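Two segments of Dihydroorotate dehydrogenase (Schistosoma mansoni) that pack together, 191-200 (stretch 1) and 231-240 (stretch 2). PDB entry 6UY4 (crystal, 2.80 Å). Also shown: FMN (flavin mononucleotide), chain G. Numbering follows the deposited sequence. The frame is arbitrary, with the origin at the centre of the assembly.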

ATOM      1  N   GLY A 191       4.389  14.317   9.863  1.00 64.37           N
ATOM      2  CA  GLY A 191       5.283  13.654  10.797  1.00 64.64           C
ATOM      3  C   GLY A 191       4.840  13.718  12.244  1.00 70.38           C
ATOM      4  O   GLY A 191       5.270  12.886  13.049  1.00 66.18           O
ATOM      5  N   GLU A 192       3.990  14.682  12.593  1.00 71.17           N
ATOM      6  CA  GLU A 192       3.548  14.836  13.974  1.00 69.16           C
ATOM      7  C   GLU A 192       2.288  14.044  14.292  1.00 71.11           C
ATOM      8  O   GLU A 192       2.078  13.674  15.452  1.00 74.42           O
ATOM      9  CB  GLU A 192       3.310  16.317  14.288  1.00 66.49           C
ATOM     10  CG  GLU A 192       4.550  17.189  14.178  1.00 70.63           C
ATOM     11  CD  GLU A 192       5.526  16.970  15.318  1.00 73.02           C
ATOM     12  OE1 GLU A 192       5.132  16.357  16.333  1.00 76.00           O
ATOM     13  OE2 GLU A 192       6.687  17.412  15.198  1.00 75.48           O
ATOM     14  N   VAL A 193       1.448  13.772  13.295  1.00 70.56           N
ATOM     15  CA  VAL A 193       0.175  13.101  13.527  1.00 67.00           C
ATOM     16  C   VAL A 193       0.178  11.642  13.084  1.00 68.01           C
ATOM     17  O   VAL A 193      -0.623  10.855  13.611  1.00 70.47           O
ATOM     18  CB  VAL A 193      -0.987  13.857  12.849  1.00 66.46           C
ATOM     19  CG1 VAL A 193      -1.086  15.275  13.391  1.00 66.20           C
ATOM     20  CG2 VAL A 193      -0.809  13.866  11.335  1.00 64.74           C
ATOM     21  N   ALA A 194       1.039  11.253  12.148  1.00 66.80           N
ATOM     22  CA  ALA A 194       1.054   9.891  11.640  1.00 64.18           C
ATOM     23  C   ALA A 194       1.907   8.988  12.521  1.00 59.47           C
ATOM     24  O   ALA A 194       2.900   9.419  13.112  1.00 62.88           O
ATOM     25  CB  ALA A 194       1.584   9.855  10.207  1.00 62.00           C
ATOM     26  N   ASP A 195       1.507   7.716  12.600  1.00 59.57           N
ATOM     27  CA  ASP A 195       2.307   6.741  13.333  1.00 66.96           C
ATOM     28  C   ASP A 195       3.560   6.354  12.558  1.00 65.50           C
ATOM     29  O   ASP A 195       4.604   6.088  13.163  1.00 64.72           O
ATOM     30  CB  ASP A 195       1.473   5.500  13.650  1.00 63.16           C
ATOM     31  CG  ASP A 195       0.340   5.791  14.614  1.00 69.15           C
ATOM     32  OD1 ASP A 195       0.502   6.684  15.472  1.00 68.09           O
ATOM     33  OD2 ASP A 195      -0.713   5.127  14.512  1.00 68.18           O
ATOM     34  N   TYR A 196       3.476   6.309  11.229  1.00 63.21           N
ATOM     35  CA  TYR A 196       4.645   6.076  10.396  1.00 60.01           C
ATOM     36  C   TYR A 196       4.421   6.730   9.042  1.00 56.82           C
ATOM     37  O   TYR A 196       3.287   6.991   8.635  1.00 59.23           O
ATOM     38  CB  TYR A 196       4.948   4.577  10.238  1.00 61.91           C
ATOM     39  CG  TYR A 196       3.901   3.787   9.479  1.00 68.19           C
ATOM     40  CD1 TYR A 196       3.996   3.610   8.103  1.00 70.03           C
ATOM     41  CD2 TYR A 196       2.831   3.200  10.140  1.00 64.09           C
ATOM     42  CE1 TYR A 196       3.048   2.884   7.408  1.00 65.55           C
ATOM     43  CE2 TYR A 196       1.878   2.469   9.451  1.00 63.23           C
ATOM     44  CZ  TYR A 196       1.993   2.316   8.085  1.00 66.59           C
ATOM     45  OH  TYR A 196       1.051   1.592   7.392  1.00 70.58           O
ATOM     46  N   LEU A 197       5.525   6.996   8.350  1.00 59.61           N
ATOM     47  CA  LEU A 197       5.508   7.615   7.034  1.00 57.38           C
ATOM     48  C   LEU A 197       6.163   6.681   6.026  1.00 61.55           C
ATOM     49  O   LEU A 197       7.091   5.937   6.358  1.00 62.51           O
ATOM     50  CB  LEU A 197       6.232   8.966   7.048  1.00 58.63           C
ATOM     51  CG  LEU A 197       5.726   9.998   8.061  1.00 62.16           C
ATOM     52  CD1 LEU A 197       6.692  11.167   8.164  1.00 64.59           C
ATOM     53  CD2 LEU A 197       4.332  10.486   7.690  1.00 59.89           C
ATOM     54  N   VAL A 198       5.668   6.722   4.790  1.00 64.05           N
ATOM     55  CA  VAL A 198       6.153   5.863   3.716  1.00 61.04           C
ATOM     56  C   VAL A 198       6.491   6.728   2.511  1.00 60.98           C
ATOM     57  O   VAL A 198       5.796   7.710   2.222  1.00 58.87           O
ATOM     58  CB  VAL A 198       5.116   4.784   3.332  1.00 55.38           C
ATOM     59  CG1 VAL A 198       5.708   3.808   2.325  1.00 54.35           C
ATOM     60  CG2 VAL A 198       4.631   4.046   4.563  1.00 58.66           C
ATOM     61  N   ILE A 199       7.562   6.363   1.810  1.00 60.63           N
ATOM     62  CA  ILE A 199       7.964   7.016   0.570  1.00 59.66           C
ATOM     63  C   ILE A 199       8.135   5.943  -0.494  1.00 63.60           C
ATOM     64  O   ILE A 199       8.847   4.956  -0.277  1.00 60.69           O
ATOM     65  CB  ILE A 199       9.264   7.824   0.743  1.00 63.75           C
ATOM     66  CG1 ILE A 199       9.065   8.923   1.787  1.00 64.50           C
ATOM     67  CG2 ILE A 199       9.706   8.416  -0.586  1.00 60.38           C
ATOM     68  CD1 ILE A 199      10.289   9.764   2.023  1.00 65.08           C
ATOM     69  N   ASN A 200       7.483   6.134  -1.638  1.00 65.60           N
ATOM     70  CA  ASN A 200       7.537   5.161  -2.721  1.00 65.77           C
ATOM     71  C   ASN A 200       8.784   5.385  -3.568  1.00 77.41           C
ATOM     72  O   ASN A 200       9.001   6.487  -4.086  1.00 82.89           O
ATOM     73  CB  ASN A 200       6.285   5.258  -3.588  1.00 73.38           C
ATOM     74  CG  ASN A 200       5.068   4.650  -2.927  1.00 76.88           C
ATOM     75  OD1 ASN A 200       5.068   4.381  -1.725  1.00 73.52           O
ATOM     76  ND2 ASN A 200       4.020   4.426  -3.711  1.00 69.67           N
ATOM     77  N   GLN A 231      13.924  17.073  12.496  0.74 62.58           N
ATOM     78  CA  GLN A 231      13.419  18.365  12.945  0.74 59.11           C
ATOM     79  C   GLN A 231      12.087  18.260  13.673  0.74 63.27           C
ATOM     80  O   GLN A 231      11.587  19.280  14.158  0.74 63.49           O
ATOM     81  CB  GLN A 231      13.283  19.320  11.759  0.74 59.88           C
ATOM     82  CG  GLN A 231      14.609  19.823  11.221  0.74 65.33           C
ATOM     83  CD  GLN A 231      15.440  20.509  12.289  0.74 74.88           C
ATOM     84  OE1 GLN A 231      16.425  19.954  12.775  0.74 73.14           O
ATOM     85  NE2 GLN A 231      15.046  21.721  12.659  0.74 75.51           N
ATOM     86  N   LEU A 232      11.506  17.068  13.758  1.00 66.93           N
ATOM     87  CA  LEU A 232      10.239  16.864  14.440  1.00 62.91           C
ATOM     88  C   LEU A 232      10.462  16.663  15.938  1.00 68.50           C
ATOM     89  O   LEU A 232      11.586  16.495  16.413  1.00 72.91           O
ATOM     90  CB  LEU A 232       9.505  15.660  13.851  1.00 65.20           C
ATOM     91  CG  LEU A 232       9.193  15.706  12.354  1.00 65.79           C
ATOM     92  CD1 LEU A 232       8.665  14.361  11.883  1.00 62.65           C
ATOM     93  CD2 LEU A 232       8.197  16.812  12.051  1.00 69.08           C
ATOM     94  N   SER A 233       9.356  16.679  16.686  1.00 64.94           N
ATOM     95  CA  SER A 233       9.437  16.431  18.122  1.00 68.71           C
ATOM     96  C   SER A 233       9.689  14.959  18.420  1.00 72.18           C
ATOM     97  O   SER A 233      10.357  14.633  19.408  1.00 73.53           O
ATOM     98  CB  SER A 233       8.154  16.897  18.810  1.00 65.56           C
ATOM     99  OG  SER A 233       7.040  16.140  18.371  1.00 68.85           O
ATOM    100  N   LYS A 234       9.167  14.064  17.586  1.00 73.64           N
ATOM    101  CA  LYS A 234       9.365  12.630  17.732  1.00 70.91           C
ATOM    102  C   LYS A 234       9.963  12.069  16.449  1.00 71.70           C
ATOM    103  O   LYS A 234       9.576  12.470  15.346  1.00 72.14           O
ATOM    104  CB  LYS A 234       8.045  11.916  18.053  1.00 69.49           C
ATOM    105  CG  LYS A 234       6.926  12.196  17.059  1.00 63.37           C
ATOM    106  CD  LYS A 234       5.739  11.271  17.279  1.00 67.03           C
ATOM    107  CE  LYS A 234       4.676  11.480  16.211  1.00 80.54           C
ATOM    108  NZ  LYS A 234       3.532  10.536  16.362  1.00 83.37           N
ATOM    109  N   LYS A 235      10.914  11.148  16.598  1.00 69.97           N
ATOM    110  CA  LYS A 235      11.546  10.497  15.451  1.00 63.77           C
ATOM    111  C   LYS A 235      10.541   9.529  14.834  1.00 68.48           C
ATOM    112  O   LYS A 235      10.537   8.323  15.097  1.00 71.68           O
ATOM    113  CB  LYS A 235      12.830   9.789  15.870  1.00 63.33           C
ATOM    114  N   THR A 236       9.668  10.078  13.997  1.00 65.46           N
ATOM    115  CA  THR A 236       8.622   9.285  13.363  1.00 61.66           C
ATOM    116  C   THR A 236       9.240   8.269  12.407  1.00 61.10           C
ATOM    117  O   THR A 236      10.143   8.619  11.637  1.00 65.88           O
ATOM    118  CB  THR A 236       7.651  10.197  12.612  1.00 67.62           C
ATOM    119  OG1 THR A 236       7.161  11.207  13.502  1.00 62.81           O
ATOM    120  CG2 THR A 236       6.474   9.403  12.058  1.00 60.91           C
ATOM    121  N   PRO A 237       8.798   7.010  12.433  1.00 57.93           N
ATOM    122  CA  PRO A 237       9.384   6.001  11.540  1.00 60.21           C
ATOM    123  C   PRO A 237       9.216   6.370  10.072  1.00 61.33           C
ATOM    124  O   PRO A 237       8.148   6.808   9.637  1.00 61.63           O
ATOM    125  CB  PRO A 237       8.607   4.728  11.890  1.00 64.23           C
ATOM    126  CG  PRO A 237       8.138   4.947  13.289  1.00 65.25           C
ATOM    127  CD  PRO A 237       7.854   6.416  13.396  1.00 57.56           C
ATOM    128  N   ILE A 238      10.291   6.187   9.310  1.00 65.71           N
ATOM    129  CA  ILE A 238      10.307   6.444   7.874  1.00 61.83           C
ATOM    130  C   ILE A 238      10.481   5.112   7.161  1.00 61.90           C
ATOM    131  O   ILE A 238      11.487   4.419   7.360  1.00 60.60           O
ATOM    132  CB  ILE A 238      11.423   7.427   7.484  1.00 61.26           C
ATOM    133  CG1 ILE A 238      11.158   8.807   8.087  1.00 61.48           C
ATOM    134  CG2 ILE A 238      11.543   7.518   5.971  1.00 64.88           C
ATOM    135  CD1 ILE A 238       9.923   9.483   7.543  1.00 63.38           C
ATOM    136  N   LEU A 239       9.507   4.752   6.332  1.00 62.46           N
ATOM    137  CA  LEU A 239       9.536   3.504   5.586  1.00 61.47           C
ATOM    138  C   LEU A 239       9.706   3.780   4.098  1.00 56.68           C
ATOM    139  O   LEU A 239       9.298   4.829   3.591  1.00 59.45           O
ATOM    140  CB  LEU A 239       8.264   2.683   5.820  1.00 57.98           C
ATOM    141  CG  LEU A 239       8.221   1.792   7.064  1.00 58.61           C
ATOM    142  CD1 LEU A 239       8.212   2.612   8.346  1.00 62.47           C
ATOM    143  CD2 LEU A 239       7.014   0.873   7.008  1.00 64.43           C
ATOM    144  N   LEU A 240      10.314   2.824   3.402  1.00 57.49           N
ATOM    145  CA  LEU A 240      10.573   2.925   1.973  1.00 59.19           C
ATOM    146  C   LEU A 240       9.855   1.787   1.265  1.00 56.91           C
ATOM    147  O   LEU A 240      10.119   0.613   1.545  1.00 64.19           O
ATOM    148  CB  LEU A 240      12.075   2.880   1.687  1.00 57.94           C
ATOM    149  CG  LEU A 240      12.554   3.658   0.465  1.00 62.70           C
ATOM    150  CD1 LEU A 240      12.173   5.125   0.591  1.00 61.53           C
ATOM    151  CD2 LEU A 240      14.056   3.502   0.281  1.00 69.07           C
TER
HETATM  152  N1  FMN G 406       0.404   1.964  -3.545  1.00 62.89           N
HETATM  153  C2  FMN G 406       0.938   3.139  -3.055  1.00 63.97           C
HETATM  154  O2  FMN G 406       2.007   3.122  -2.447  1.00 66.61           O
HETATM  155  N3  FMN G 406       0.276   4.334  -3.243  1.00 63.65           N
HETATM  156  C4  FMN G 406      -0.924   4.362  -3.923  1.00 66.89           C
HETATM  157  O4  FMN G 406      -1.514   5.428  -4.091  1.00 71.92           O
HETATM  158  C4A FMN G 406      -1.466   3.182  -4.419  1.00 67.59           C
HETATM  159  N5  FMN G 406      -2.664   3.203  -5.102  1.00 71.86           N
HETATM  160  C5A FMN G 406      -3.202   2.031  -5.590  1.00 68.53           C
HETATM  161  C6  FMN G 406      -4.412   2.060  -6.274  1.00 68.04           C
HETATM  162  C7  FMN G 406      -4.960   0.885  -6.773  1.00 71.85           C
HETATM  163  C7M FMN G 406      -6.266   0.923  -7.512  1.00 65.21           C
HETATM  164  C8  FMN G 406      -4.296  -0.324  -6.584  1.00 70.52           C
HETATM  165  C8M FMN G 406      -4.885  -1.595  -7.120  1.00 66.45           C
HETATM  166  C9  FMN G 406      -3.085  -0.351  -5.900  1.00 68.68           C
HETATM  167  C9A FMN G 406      -2.534   0.825  -5.399  1.00 67.00           C
HETATM  168  N10 FMN G 406      -1.332   0.805  -4.714  1.00 62.85           N
HETATM  169  C10 FMN G 406      -0.797   1.981  -4.228  1.00 66.33           C
HETATM  170  C1' FMN G 406      -0.589  -0.479  -4.499  1.00 59.89           C
HETATM  171  C2' FMN G 406      -1.063  -1.165  -3.224  1.00 63.65           C
HETATM  172  O2' FMN G 406      -0.956  -0.278  -2.134  1.00 62.34           O
HETATM  173  C3' FMN G 406      -0.229  -2.405  -2.931  1.00 72.08           C
HETATM  174  O3' FMN G 406       1.141  -2.067  -2.951  1.00 74.71           O
HETATM  175  C4' FMN G 406      -0.485  -3.526  -3.932  1.00 69.47           C
HETATM  176  O4' FMN G 406      -1.757  -3.386  -4.528  1.00 68.50           O
HETATM  177  C5' FMN G 406      -0.418  -4.855  -3.198  1.00 67.71           C
HETATM  178  O5' FMN G 406      -0.899  -5.899  -4.007  1.00 79.66           O
HETATM  179  P   FMN G 406      -2.237  -6.667  -3.557  1.00 68.19           P
HETATM  180  O1P FMN G 406      -2.495  -7.778  -4.543  1.00 73.45           O
HETATM  181  O2P FMN G 406      -2.082  -7.218  -2.158  1.00 73.82           O
HETATM  182  O3P FMN G 406      -3.386  -5.693  -3.599  1.00 60.82           O

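Neighbouring parallel strands are commonly joined by staggered backbone hydrogen bonds and by side chains that pack in pairs on each face of the sheet, and these two segments of dihydroorotate dehydrogenase illustrate both features. On one face, Leu-197 lies beside Ile-238, with CD1 of Leu-197 3.7 Å from CD1 of Ile-238, and Ile-199 lies beside Leu-240, where CB of Ile-199 is 4.0 Å from CD1 of Leu-240. Val-198 and Leu-239 form the pair on the other face, with CG2 of Val-198 4.1 Å from CB of Leu-239. All six residues are buried, so these dispersive contacts are made away from solvent.

Between these two layers of side chains, the backbone bonding follows the pattern of a parallel ladder. Leu-197 N donates to Pro-237 O (2.9 Å), Leu-239 N to Leu-197 O (2.7 Å), and Ile-199 N to Leu-239 O (2.9 Å). Leu-197 and Leu-239 thus each use both their amide and their carbonyl across the interface. Proline has no amide hydrogen to give, yet Pro-237 still serves as an acceptor, and its CB rests 4.0 Å from CB of Tyr-196. At the far end of its strand, Asn-200 turns away from this contact and donates from ND2 to O2 of FMN at 2.7 Å.

In the preceding loops, polar groups take over. The hydroxyl of Thr-236 donates through OG1 to Gly-191 O at 2.6 Å. Gly-191 also lets Leu-232 come close: its CA is 3.6 Å from Leu-232 CD1, which occupies space that a CB would enter. At the partly exposed edge, the carboxylate of Glu-192 accepts two hydrogen bonds from one residue, OE1 from Ser-233 OG (2.8 Å) and OE2 from Ser-233 N (3.1 Å). Lys-234 extends its chain inward, and its NZ reaches Ala-194 O in a weak hydrogen bond of 3.5 Å.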